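Local coordinates for protein endo-beta-mannanase (Opitutaceae bacterium TAV5, PDB 7BOB) that probably releases mannose from the ends of beta-1,4-linked manno-oligosaccharides, as a homotrimeric exo-beta-1,4-mannosidase of glycoside hydrolase family 5, at residues V101-S105 with G106-W110; I151-G154 with N155-A159; P325-P328 with Y329-N333. One frame throughout, in Å; residues are numbered along the deposited sequence.

Interaction 1. Residues V101-S105 with G106-W110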
loop_
_atom_site.group_PDB
_atom_site.type_symbol
_atom_site.label_atom_id
_atom_site.label_comp_id
_atom_site.label_asym_id
_atom_site.label_seq_id
_atom_site.Cartn_x
_atom_site.Cartn_y
_atom_site.Cartn_z
ATOM N N VAL A 101 -18.907 -1.098 -24.078
ATOM C CA VAL A 101 -17.616 -1.674 -24.431
ATOM C C VAL A 101 -16.805 -0.555 -25.074
ATOM O O VAL A 101 -17.104 -0.149 -26.200
ATOM C CB VAL A 101 -17.753 -2.859 -25.404
ATOM C CG1 VAL A 101 -16.405 -3.468 -25.692
ATOM C CG2 VAL A 101 -18.714 -3.926 -24.859
ATOM N N GLY A 102 -15.795 -0.045 -24.368
ATOM C CA GLY A 102 -15.459 -0.489 -23.027
ATOM C C GLY A 102 -14.226 -1.375 -22.944
ATOM O O GLY A 102 -13.321 -1.291 -23.780
ATOM N N TRP A 103 -14.216 -2.224 -21.921
ATOM C CA TRP A 103 -13.105 -3.132 -21.655
ATOM C C TRP A 103 -13.087 -4.271 -22.665
ATOM O O TRP A 103 -14.119 -4.904 -22.902
ATOM C CB TRP A 103 -13.269 -3.694 -20.250
ATOM C CG TRP A 103 -12.177 -4.619 -19.755
ATOM C CD1 TRP A 103 -12.083 -5.964 -19.968
ATOM C CD2 TRP A 103 -11.070 -4.265 -18.918
ATOM N NE1 TRP A 103 -10.980 -6.471 -19.331
ATOM C CE2 TRP A 103 -10.337 -5.451 -18.675
ATOM C CE3 TRP A 103 -10.619 -3.060 -18.356
ATOM C CZ2 TRP A 103 -9.173 -5.471 -17.896
ATOM C CZ3 TRP A 103 -9.458 -3.078 -17.573
ATOM C CH2 TRP A 103 -8.753 -4.282 -17.348
ATOM N N MET A 104 -11.919 -4.552 -23.249
ATOM C CA MET A 104 -11.846 -5.569 -24.301
ATOM C C MET A 104 -10.398 -5.980 -24.553
ATOM O O MET A 104 -9.614 -5.182 -25.096
ATOM C CB MET A 104 -12.488 -5.038 -25.587
ATOM C CG MET A 104 -12.468 -6.048 -26.718
ATOM S SD MET A 104 -13.186 -7.661 -26.222
ATOM C CE MET A 104 -14.838 -7.180 -25.696
ATOM N N SER A 105 -10.047 -7.214 -24.153
ATOM C CA SER A 105 -8.775 -7.872 -24.500
ATOM C C SER A 105 -7.535 -7.082 -24.071
ATOM O O SER A 105 -6.497 -7.123 -24.747
ATOM C CB SER A 105 -8.705 -8.130 -25.995
ATOM O OG SER A 105 -9.829 -8.855 -26.375
ATOM N N GLY A 106 -7.611 -6.362 -22.954
ATOM C CA GLY A 106 -6.476 -5.603 -22.479
ATOM C C GLY A 106 -6.468 -4.153 -22.905
ATOM O O GLY A 106 -5.592 -3.399 -22.461
ATOM N N GLY A 107 -7.409 -3.732 -23.756
ATOM C CA GLY A 107 -7.585 -2.336 -24.085
ATOM C C GLY A 107 -8.875 -1.795 -23.490
ATOM O O GLY A 107 -9.743 -2.537 -23.011
ATOM N N ILE A 108 -9.000 -0.471 -23.544
ATOM C CA ILE A 108 -10.202 0.230 -23.114
ATOM C C ILE A 108 -10.552 1.239 -24.193
ATOM O O ILE A 108 -9.710 2.061 -24.580
ATOM C CB ILE A 108 -10.034 0.919 -21.748
ATOM C CG1 ILE A 108 -9.569 -0.096 -20.684
ATOM C CG2 ILE A 108 -11.349 1.535 -21.320
ATOM C CD1 ILE A 108 -9.564 0.437 -19.249
ATOM N N PHE A 109 -11.793 1.179 -24.672
ATOM C CA PHE A 109 -12.213 1.855 -25.900
ATOM C C PHE A 109 -13.428 2.698 -25.551
ATOM O O PHE A 109 -14.555 2.195 -25.539
ATOM C CB PHE A 109 -12.528 0.837 -27.000
ATOM C CG PHE A 109 -11.349 -0.014 -27.367
ATOM C CD1 PHE A 109 -10.416 0.437 -28.288
ATOM C CD2 PHE A 109 -11.133 -1.232 -26.743
ATOM C CE1 PHE A 109 -9.314 -0.334 -28.612
ATOM C CE2 PHE A 109 -10.027 -2.006 -27.057
ATOM C CZ PHE A 109 -9.117 -1.556 -27.998
ATOM N N TRP A 110 -13.201 3.960 -25.259
ATOM C CA TRP A 110 -14.249 4.889 -24.903
ATOM C C TRP A 110 -14.396 5.952 -25.990
ATOM O O TRP A 110 -13.494 6.151 -26.815
ATOM C CB TRP A 110 -13.947 5.570 -23.556
ATOM C CG TRP A 110 -14.037 4.700 -22.324
ATOM C CD1 TRP A 110 -13.139 4.668 -21.288
ATOM C CD2 TRP A 110 -15.080 3.761 -21.979
ATOM N NE1 TRP A 110 -13.555 3.773 -20.328
ATOM C CE2 TRP A 110 -14.739 3.200 -20.729
ATOM C CE3 TRP A 110 -16.267 3.349 -22.597
ATOM C CZ2 TRP A 110 -15.542 2.241 -20.088
ATOM C CZ3 TRP A 110 -17.063 2.393 -21.959
ATOM C CH2 TRP A 110 -16.691 1.853 -20.717
#
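With chi1 at -70°, Trp-110 keeps CG beside its backbone N and lays the six-membered part of the indole over Gly-102, whose CA sits 3.7 Å from that ring's centroid in a CH-pi contact over the face. Trp-103 instead swings CG away from its N (chi1 -177°), and its CE3 comes to 3.8 Å from CD1 of Ile-108, the two side chains meeting at a slant. These two residues form the non-hydrogen-bonded pair of a beta hairpin, strands 103-104 and 107-108, that follows the third strand of the (beta/alpha)8 barrel, 94-101. In the adjoining hydrogen-bonded pair, Met-104 N gives a bond to Gly-107 O at 3.0 Å and Gly-107 N returns one to Met-104 O. A type I' turn through Ser-105 and Gly-106, both with positive phi, reverses the chain. Beyond the strands, Gly-102 N bonds to Phe-109 O over 2.8 Å and Phe-109 N to Gly-102 O; a cis peptide joins Val-101 to this glycine. Met-104 O lies in the plane of the Phe-109 ring, 3.8 Å from CE2, and Met-104 CB is 4.2 Å from the same atom. Past CB, the bent methionine chain leads away from the hairpin, and its side chain packs on Trp-25, Phe-60 and Trp-317.

Interaction 2. Residues I151-G154 with N155-A159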
loop_
_atom_site.group_PDB
_atom_site.type_symbol
_atom_site.label_atom_id
_atom_site.label_comp_id
_atom_site.label_asym_id
_atom_site.label_seq_id
_atom_site.Cartn_x
_atom_site.Cartn_y
_atom_site.Cartn_z
ATOM N N ILE A 151 -29.851 -8.920 -23.783
ATOM C CA ILE A 151 -28.995 -7.772 -24.060
ATOM C C ILE A 151 -27.928 -7.697 -22.970
ATOM O O ILE A 151 -28.249 -7.615 -21.780
ATOM C CB ILE A 151 -29.800 -6.467 -24.147
ATOM C CG1 ILE A 151 -30.788 -6.551 -25.331
ATOM C CG2 ILE A 151 -28.849 -5.257 -24.250
ATOM C CD1 ILE A 151 -31.876 -5.502 -25.298
ATOM N N ASP A 152 -26.662 -7.711 -23.388
ATOM C CA ASP A 152 -25.514 -7.670 -22.488
ATOM C C ASP A 152 -25.163 -6.215 -22.166
ATOM O O ASP A 152 -24.776 -5.450 -23.059
ATOM C CB ASP A 152 -24.327 -8.393 -23.127
ATOM C CG ASP A 152 -23.207 -8.661 -22.147
ATOM O OD1 ASP A 152 -23.513 -8.873 -20.956
ATOM O OD2 ASP A 152 -22.024 -8.669 -22.559
ATOM N N LEU A 153 -25.294 -5.843 -20.892
ATOM C CA LEU A 153 -25.042 -4.465 -20.458
ATOM C C LEU A 153 -23.670 -3.964 -20.903
ATOM O O LEU A 153 -23.528 -2.835 -21.388
ATOM C CB LEU A 153 -25.169 -4.384 -18.938
ATOM C CG LEU A 153 -25.206 -2.993 -18.317
ATOM C CD1 LEU A 153 -26.199 -2.115 -19.094
ATOM C CD2 LEU A 153 -25.592 -3.105 -16.861
ATOM N N GLY A 154 -22.644 -4.782 -20.730
ATOM C CA GLY A 154 -21.322 -4.419 -21.205
ATOM C C GLY A 154 -20.369 -5.538 -20.866
ATOM O O GLY A 154 -20.727 -6.500 -20.189
ATOM N N ASN A 155 -19.143 -5.410 -21.352
ATOM C CA ASN A 155 -18.140 -6.434 -21.137
ATOM C C ASN A 155 -17.292 -6.110 -19.905
ATOM O O ASN A 155 -16.521 -5.141 -19.907
ATOM C CB ASN A 155 -17.237 -6.605 -22.344
ATOM C CG ASN A 155 -16.317 -7.775 -22.143
ATOM O OD1 ASN A 155 -16.759 -8.790 -21.616
ATOM N ND2 ASN A 155 -15.039 -7.626 -22.471
ATOM N N GLU A 156 -17.432 -6.934 -18.867
ATOM C CA GLU A 156 -16.534 -6.930 -17.710
ATOM C C GLU A 156 -16.434 -5.532 -17.116
ATOM O O GLU A 156 -15.346 -4.993 -16.896
ATOM C CB GLU A 156 -15.159 -7.478 -18.093
ATOM C CG GLU A 156 -15.244 -8.896 -18.681
ATOM C CD GLU A 156 -13.950 -9.680 -18.593
ATOM O OE1 GLU A 156 -12.855 -9.058 -18.620
ATOM O OE2 GLU A 156 -14.034 -10.933 -18.503
ATOM N N LEU A 157 -17.604 -4.931 -16.883
ATOM C CA LEU A 157 -17.642 -3.577 -16.357
ATOM C C LEU A 157 -16.992 -3.512 -14.987
ATOM O O LEU A 157 -16.565 -2.436 -14.559
ATOM C CB LEU A 157 -19.083 -3.071 -16.301
ATOM C CG LEU A 157 -19.743 -2.809 -17.673
ATOM C CD1 LEU A 157 -21.274 -2.889 -17.579
ATOM C CD2 LEU A 157 -19.291 -1.475 -18.259
ATOM N N ASP A 158 -16.884 -4.652 -14.306
ATOM C CA ASP A 158 -16.265 -4.714 -12.997
ATOM C C ASP A 158 -14.741 -4.752 -13.057
ATOM O O ASP A 158 -14.101 -4.687 -12.007
ATOM C CB ASP A 158 -16.784 -5.944 -12.271
ATOM C CG ASP A 158 -16.428 -7.217 -13.000
ATOM O OD1 ASP A 158 -16.873 -7.411 -14.124
ATOM O OD2 ASP A 158 -15.667 -8.025 -12.472
ATOM N N ALA A 159 -14.156 -4.919 -14.237
ATOM C CA ALA A 159 -12.713 -4.876 -14.411
ATOM C C ALA A 159 -12.194 -3.462 -14.628
ATOM O O ALA A 159 -10.976 -3.260 -14.635
ATOM C CB ALA A 159 -12.304 -5.745 -15.606
#
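Asn-155, next after Gly-154, carries its amide away from the leucine contact that follows: CG stands opposite the backbone N (chi1 -174°), OD1 accepts a hydrogen bond from Arg-58 NH2 and ND2 gives one to Trp-103 O. Arg-58 also forms a salt bridge with Asp-152 OD2, so one guanidinium group ties the strand to the asparagine. Glu-156 follows with positive phi and psi, and its side chain leaves strand 151-154; OE2 is hydrogen-bonded to His-240 ND1 and lies close to the carboxylates of Glu-281 and Asp-196. An Asn-Glu pair after the fourth strand of the (beta/alpha)8 barrel and a glutamate on the seventh are the family 5 pattern, consistent with Glu-156 as acid/base and Glu-281 as nucleophile. Leu-157 turns back toward the strand. Its CG lies beside its own N (chi1 -69°), which brings CD1 to 3.9 Å from both N and CA of Gly-154 and 4.0 Å from CG of Leu-153. The two leucine side chains cross at about a right angle, and both pack on Trp-174 of helix 168-183 and on Phe-100 of strand 94-101. Asp-158 OD1 is hydrogen-bonded to Asp-196 N, and at Ala-159 the backbone N bonds to Glu-156 O over 2.9 Å, closing a short turn that leads on toward helix 162-165.

Interaction 3. Residues P325-P328 with Y329-N333; sequences PLHP and YIKNN
Leu-326 O accepts a hydrogen bond from Tyr-329 N at 2.8 Å, with an N-H...O angle of 131°. The peptide between His-327 and Pro-328 is cis, and with it the four residues 326-329 make a type VIa beta turn. Residues 329-331 have helical backbone angles without the regular bonds; after them Asn-332 N reaches Pro-328 O over a longer 3.3 Å, and the side chain of Asn-333 comes back with ND2 2.8 Å from Tyr-329 O in an almost straight bond (169°) that lies in its own amide plane. Around the turn, the tyrosine ring is held on two sides. Pro-328 sets CD over one face, 4.2 Å from the centroid of the Tyr-329 ring, in a CH-pi contact offset toward the rim. Leu-326, its CG in the crowded position between backbone N and carbonyl carbon (chi1 51°), runs alongside the tyrosine and places CD1 at the ring edge, 3.9 Å from CD2 of Tyr-329. Ile-330 reaches back along the chain, its CD1 3.6 Å from Pro-325 O. A water 2.9 Å from His-327 ND1, in the plane of the imidazole, also receives a weak bond from Lys-331 N. Lys-331 extends past Pro-328 to the edge of the His-327 ring, and its NZ bonds to Gly-106 O and to His-399 O of a neighbouring subunit. That subunit also engages Lys-331 O and Asn-333 N through the side chain of its Asn-479. The turn therefore lies at a trimer interface, in the long loop between the eighth barrel strand, 311-316, and helix 352-364, with Tyr-329 packed on Val-31 in the loop between strand 20-23 and helix 33-36.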
loop_
_atom_site.group_PDB
_atom_site.type_symbol
_atom_site.label_atom_id
_atom_site.label_comp_id
_atom_site.label_asym_id
_atom_site.label_seq_id
_atom_site.Cartn_x
_atom_site.Cartn_y
_atom_site.Cartn_z
ATOM N N PRO A 325 -2.422 -7.051 -36.458
ATOM C CA PRO A 325 -1.314 -6.386 -35.732
ATOM C C PRO A 325 -1.722 -5.009 -35.216
ATOM O O PRO A 325 -1.302 -3.977 -35.701
ATOM C CB PRO A 325 -0.220 -6.313 -36.804
ATOM C CG PRO A 325 -1.000 -6.148 -38.100
ATOM C CD PRO A 325 -2.298 -6.917 -37.923
ATOM N N LEU A 326 -2.594 -4.962 -34.213
ATOM C CA LEU A 326 -3.038 -3.662 -33.732
ATOM C C LEU A 326 -3.463 -3.766 -32.272
ATOM O O LEU A 326 -3.662 -4.860 -31.731
ATOM C CB LEU A 326 -4.165 -3.105 -34.602
ATOM C CG LEU A 326 -5.359 -4.020 -34.873
ATOM C CD1 LEU A 326 -6.283 -3.999 -33.675
ATOM C CD2 LEU A 326 -6.110 -3.581 -36.158
ATOM N N HIS A 327 -3.604 -2.592 -31.651
ATOM C CA HIS A 327 -3.988 -2.473 -30.248
ATOM C C HIS A 327 -5.315 -3.192 -30.010
ATOM O O HIS A 327 -6.283 -2.944 -30.730
ATOM C CB HIS A 327 -4.096 -0.983 -29.889
ATOM C CG HIS A 327 -4.469 -0.705 -28.460
ATOM N ND1 HIS A 327 -3.630 -0.990 -27.398
ATOM C CD2 HIS A 327 -5.563 -0.109 -27.924
ATOM C CE1 HIS A 327 -4.201 -0.598 -26.270
ATOM N NE2 HIS A 327 -5.376 -0.066 -26.559
ATOM N N PRO A 328 -5.416 -4.060 -28.995
ATOM C CA PRO A 328 -4.438 -4.338 -27.942
ATOM C C PRO A 328 -3.708 -5.680 -28.119
ATOM O O PRO A 328 -3.090 -6.170 -27.163
ATOM C CB PRO A 328 -5.320 -4.375 -26.701
ATOM C CG PRO A 328 -6.560 -5.136 -27.206
ATOM C CD PRO A 328 -6.708 -4.724 -28.709
ATOM N N TYR A 329 -3.780 -6.267 -29.319
ATOM C CA TYR A 329 -3.136 -7.552 -29.586
ATOM C C TYR A 329 -1.618 -7.453 -29.661
ATOM O O TYR A 329 -0.956 -8.500 -29.633
ATOM C CB TYR A 329 -3.671 -8.151 -30.889
ATOM C CG TYR A 329 -5.180 -8.196 -30.922
ATOM C CD1 TYR A 329 -5.887 -9.146 -30.177
ATOM C CD2 TYR A 329 -5.905 -7.278 -31.673
ATOM C CE1 TYR A 329 -7.277 -9.171 -30.185
ATOM C CE2 TYR A 329 -7.300 -7.304 -31.683
ATOM C CZ TYR A 329 -7.974 -8.250 -30.936
ATOM O OH TYR A 329 -9.344 -8.266 -30.932
ATOM N N ILE A 330 -1.062 -6.236 -29.763
ATOM C CA ILE A 330 0.384 -6.043 -29.837
ATOM C C ILE A 330 1.016 -6.173 -28.457
ATOM O O ILE A 330 2.014 -6.880 -28.282
ATOM C CB ILE A 330 0.713 -4.677 -30.465
ATOM C CG1 ILE A 330 0.386 -4.673 -31.971
ATOM C CG2 ILE A 330 2.168 -4.275 -30.181
ATOM C CD1 ILE A 330 0.374 -3.229 -32.603
ATOM N N LYS A 331 0.440 -5.497 -27.459
ATOM C CA LYS A 331 0.972 -5.524 -26.099
ATOM C C LYS A 331 0.579 -6.773 -25.306
ATOM O O LYS A 331 1.245 -7.079 -24.306
ATOM C CB LYS A 331 0.504 -4.289 -25.328
ATOM C CG LYS A 331 -0.955 -4.363 -24.902
ATOM C CD LYS A 331 -1.365 -3.165 -24.076
ATOM C CE LYS A 331 -2.577 -3.494 -23.238
ATOM N NZ LYS A 331 -3.087 -2.282 -22.552
ATOM N N ASN A 332 -0.502 -7.484 -25.695
ATOM C CA ASN A 332 -0.928 -8.726 -25.023
ATOM C C ASN A 332 -1.174 -9.782 -26.109
ATOM O O ASN A 332 -2.314 -10.172 -26.372
ATOM C CB ASN A 332 -2.188 -8.509 -24.168
ATOM C CG ASN A 332 -1.905 -7.837 -22.837
ATOM O OD1 ASN A 332 -0.795 -7.365 -22.582
ATOM N ND2 ASN A 332 -2.920 -7.781 -21.976
ATOM N N ASN A 333 -0.095 -10.234 -26.751
ATOM C CA ASN A 333 -0.226 -11.067 -27.936
ATOM C C ASN A 333 -0.829 -12.444 -27.664
ATOM O O ASN A 333 -1.245 -13.091 -28.627
ATOM C CB ASN A 333 1.125 -11.218 -28.623
ATOM C CG ASN A 333 0.997 -11.569 -30.097
ATOM O OD1 ASN A 333 1.628 -12.502 -30.567
ATOM N ND2 ASN A 333 0.164 -10.822 -30.832
HETATM O O HOH W 1 -1.318 -2.691 -27.981
#

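In the fold
All three contacts lie at or after parallel barrel strands: the third, the fourth and the eighth. Interaction 2 is the buried one, with a leucine contact beside polar groups whose partners lie on other strands; interactions 1 and 3 are only partly buried, and interaction 3 alone meets another subunit. Interaction 1 stands between the others. Trp-103 packs on Glu-156 and Ala-159 of interaction 2, while at the hairpin tip Pro-328 CG lies 3.2 Å from Ser-105 O. Interactions 2 and 3 do not touch, their nearest atoms being about 10 Å apart. Paired backbone bonds dominate the hairpin; proline and aromatic packing shapes 325-333.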